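Putative peptidase (Bacteroides fragilis, PDB 5DYN) is a putative clostripain-family cysteine protease, the bacterial enzyme probably responsible for activating the B. fragilis toxin by proteolytic cleavage. Local coordinates at residues Tyr86-Tyr89 against Tyr90-Arg93. Sequence-based numbering, arbitrary orientation.
With NA (sodium ion), chain F.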
ATOM      1  N   TYR B  86       2.115  13.510  -0.430  1.00 32.54           N
ATOM      2  CA  TYR B  86       3.060  12.586  -1.037  1.00 37.76           C
ATOM      3  C   TYR B  86       3.301  12.971  -2.493  1.00 40.97           C
ATOM      4  O   TYR B  86       4.449  13.085  -2.937  1.00 33.98           O
ATOM      5  CB  TYR B  86       2.533  11.153  -0.964  1.00 36.59           C
ATOM      6  CG  TYR B  86       3.584  10.065  -1.067  1.00 35.84           C
ATOM      7  CD1 TYR B  86       3.633   9.025  -0.141  1.00 33.27           C
ATOM      8  CD2 TYR B  86       4.538  10.086  -2.073  1.00 36.11           C
ATOM      9  CE1 TYR B  86       4.583   8.032  -0.234  1.00 33.96           C
ATOM     10  CE2 TYR B  86       5.498   9.099  -2.170  1.00 39.39           C
ATOM     11  CZ  TYR B  86       5.517   8.076  -1.249  1.00 35.60           C
ATOM     12  OH  TYR B  86       6.473   7.096  -1.347  1.00 38.63           O
ATOM     13  N   TYR B  87       2.211  13.182  -3.230  1.00 38.72           N
ATOM     14  CA  TYR B  87       2.303  13.474  -4.656  1.00 40.03           C
ATOM     15  C   TYR B  87       2.920  14.841  -4.945  1.00 40.65           C
ATOM     16  O   TYR B  87       3.819  14.950  -5.778  1.00 41.21           O
ATOM     17  CB  TYR B  87       0.926  13.395  -5.314  1.00 41.27           C
ATOM     18  CG  TYR B  87       0.964  13.826  -6.764  1.00 40.03           C
ATOM     19  CD1 TYR B  87       1.474  12.982  -7.740  1.00 40.16           C
ATOM     20  CD2 TYR B  87       0.518  15.085  -7.155  1.00 43.26           C
ATOM     21  CE1 TYR B  87       1.527  13.368  -9.063  1.00 44.23           C
ATOM     22  CE2 TYR B  87       0.567  15.480  -8.478  1.00 39.15           C
ATOM     23  CZ  TYR B  87       1.073  14.615  -9.428  1.00 43.49           C
ATOM     24  OH  TYR B  87       1.129  14.990 -10.751  1.00 52.80           O
ATOM     25  N   ASP B  88       2.422  15.876  -4.271  1.00 38.70           N
ATOM     26  CA  ASP B  88       2.859  17.250  -4.526  1.00 41.09           C
ATOM     27  C   ASP B  88       4.362  17.415  -4.350  1.00 41.88           C
ATOM     28  O   ASP B  88       5.001  18.173  -5.082  1.00 42.80           O
ATOM     29  CB  ASP B  88       2.121  18.233  -3.612  1.00 45.80           C
ATOM     30  CG  ASP B  88       0.679  18.452  -4.033  1.00 54.43           C
ATOM     31  OD1 ASP B  88       0.367  18.238  -5.224  1.00 60.39           O
ATOM     32  OD2 ASP B  88      -0.142  18.841  -3.175  1.00 59.77           O
ATOM     33  N   TYR B  89       4.922  16.697  -3.382  1.00 43.62           N
ATOM     34  CA  TYR B  89       6.350  16.765  -3.099  1.00 40.12           C
ATOM     35  C   TYR B  89       7.182  16.298  -4.284  1.00 42.58           C
ATOM     36  O   TYR B  89       8.128  16.971  -4.699  1.00 44.13           O
ATOM     37  CB  TYR B  89       6.689  15.923  -1.871  1.00 41.12           C
ATOM     38  CG  TYR B  89       8.124  16.052  -1.414  1.00 47.04           C
ATOM     39  CD1 TYR B  89       8.494  17.033  -0.504  1.00 47.78           C
ATOM     40  CD2 TYR B  89       9.108  15.190  -1.887  1.00 39.81           C
ATOM     41  CE1 TYR B  89       9.803  17.156  -0.077  1.00 53.46           C
ATOM     42  CE2 TYR B  89      10.422  15.309  -1.469  1.00 44.13           C
ATOM     43  CZ  TYR B  89      10.762  16.293  -0.562  1.00 52.23           C
ATOM     44  OH  TYR B  89      12.065  16.418  -0.135  1.00 63.78           O
ATOM     45  N   TYR B  90       6.825  15.140  -4.825  1.00 40.68           N
ATOM     46  CA  TYR B  90       7.605  14.542  -5.900  1.00 43.08           C
ATOM     47  C   TYR B  90       7.299  15.171  -7.251  1.00 39.45           C
ATOM     48  O   TYR B  90       8.128  15.118  -8.160  1.00 41.59           O
ATOM     49  CB  TYR B  90       7.365  13.033  -5.964  1.00 40.22           C
ATOM     50  CG  TYR B  90       8.079  12.251  -4.884  1.00 35.82           C
ATOM     51  CD1 TYR B  90       9.353  11.743  -5.099  1.00 38.83           C
ATOM     52  CD2 TYR B  90       7.474  12.009  -3.657  1.00 35.41           C
ATOM     53  CE1 TYR B  90      10.008  11.023  -4.119  1.00 39.46           C
ATOM     54  CE2 TYR B  90       8.122  11.287  -2.671  1.00 33.39           C
ATOM     55  CZ  TYR B  90       9.388  10.796  -2.907  1.00 34.65           C
ATOM     56  OH  TYR B  90      10.040  10.080  -1.930  1.00 39.45           O
ATOM     57  N   GLN B  91       6.117  15.763  -7.392  1.00 41.75           N
ATOM     58  CA  GLN B  91       5.773  16.402  -8.657  1.00 47.90           C
ATOM     59  C   GLN B  91       6.483  17.753  -8.768  1.00 44.31           C
ATOM     60  O   GLN B  91       6.796  18.208  -9.867  1.00 43.86           O
ATOM     61  CB  GLN B  91       4.252  16.556  -8.803  1.00 38.65           C
ATOM     62  CG  GLN B  91       3.620  17.678  -7.995  1.00 50.18           C
ATOM     63  CD  GLN B  91       3.640  19.015  -8.718  1.00 53.68           C
ATOM     64  OE1 GLN B  91       3.917  19.084  -9.917  1.00 50.14           O
ATOM     65  NE2 GLN B  91       3.353  20.087  -7.985  1.00 54.25           N
ATOM     66  N   SER B  92       6.748  18.377  -7.624  1.00 45.52           N
ATOM     67  CA  SER B  92       7.441  19.660  -7.591  1.00 44.90           C
ATOM     68  C   SER B  92       8.892  19.500  -8.018  1.00 42.55           C
ATOM     69  O   SER B  92       9.486  20.406  -8.603  1.00 50.29           O
ATOM     70  CB  SER B  92       7.373  20.274  -6.192  1.00 40.55           C
ATOM     71  OG  SER B  92       6.041  20.612  -5.851  1.00 53.74           O
ATOM     72  N   ARG B  93       9.458  18.336  -7.722  1.00 37.13           N
ATOM     73  CA  ARG B  93      10.855  18.066  -8.028  1.00 41.81           C
ATOM     74  C   ARG B  93      10.997  17.164  -9.252  1.00 38.92           C
ATOM     75  O   ARG B  93      12.095  16.715  -9.580  1.00 39.50           O
ATOM     76  CB  ARG B  93      11.540  17.439  -6.813  1.00 44.19           C
ATOM     77  CG  ARG B  93      11.565  18.362  -5.605  1.00 42.12           C
ATOM     78  CD  ARG B  93      11.850  17.622  -4.312  1.00 46.22           C
ATOM     79  NE  ARG B  93      11.969  18.548  -3.189  1.00 52.92           N
ATOM     80  CZ  ARG B  93      10.934  19.106  -2.568  1.00 57.11           C
ATOM     81  NH1 ARG B  93       9.697  18.828  -2.956  1.00 52.46           N
ATOM     82  NH2 ARG B  93      11.135  19.941  -1.557  1.00 55.14           N
TER
HETATM   83 NA    NA F 401      10.673  13.706  -8.679  1.00 45.22          NA
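The guanidinium of Arg93 lies flat on one face of the Tyr89 ring, planes 14° apart, in a cation-pi stack that puts Arg93 CZ 3.6 Å from the Tyr89 ring centroid. NH1 sits over the middle of the ring, and in the guanidinium plane it also donates to Tyr89 O (3.0 Å from Arg93 NH1). Tyr89 in turn directs an edge at a face of Tyr90, an edge-to-face pair with centroids 5.5 Å apart. At the edge of the Tyr90 ring, near its plane, lies Tyr86 O, 3.3 Å from Tyr90 CD2. The Tyr86 ring is nearly parallel to that of Tyr90 but slid aside; the two meet through Tyr86 CE2 and Tyr90 CE2, 3.5 Å apart. These three tyrosines form an aromatic cluster on the last turns of helix 78-92, in the clostripain-family (peptidase C11) part of the protein, of which this chain is the C-terminal portion. Gln91 CB makes a CH-pi contact over a face of Tyr87, 4.0 Å from its ring centroid; CG anti to the backbone N (chi1 174°) carries the Tyr87 ring toward Gln91. Asp88 O takes two bonds from Ser92, from N and from OG (2.8 Å from Ser92 OG), arriving from opposite faces of the carbonyl plane. The hydroxyls of Tyr86 and Tyr90 bond to Asp31 OD1 and Gly62 O, tying the helix to strand 25-31 and to the loop between strand 50-53 and helix 65-72. Tyr90 O binds a sodium ion, 3.0 Å away, at a site shared with Trp105 and Gly108. At this C-terminal helix end, Ser92 OG adds to the Ser92 N bond at Asp88 O and the Arg93 guanidinium serves Tyr89 O, while its positive charge and the sodium ion probably offset the helix's partial negative charge.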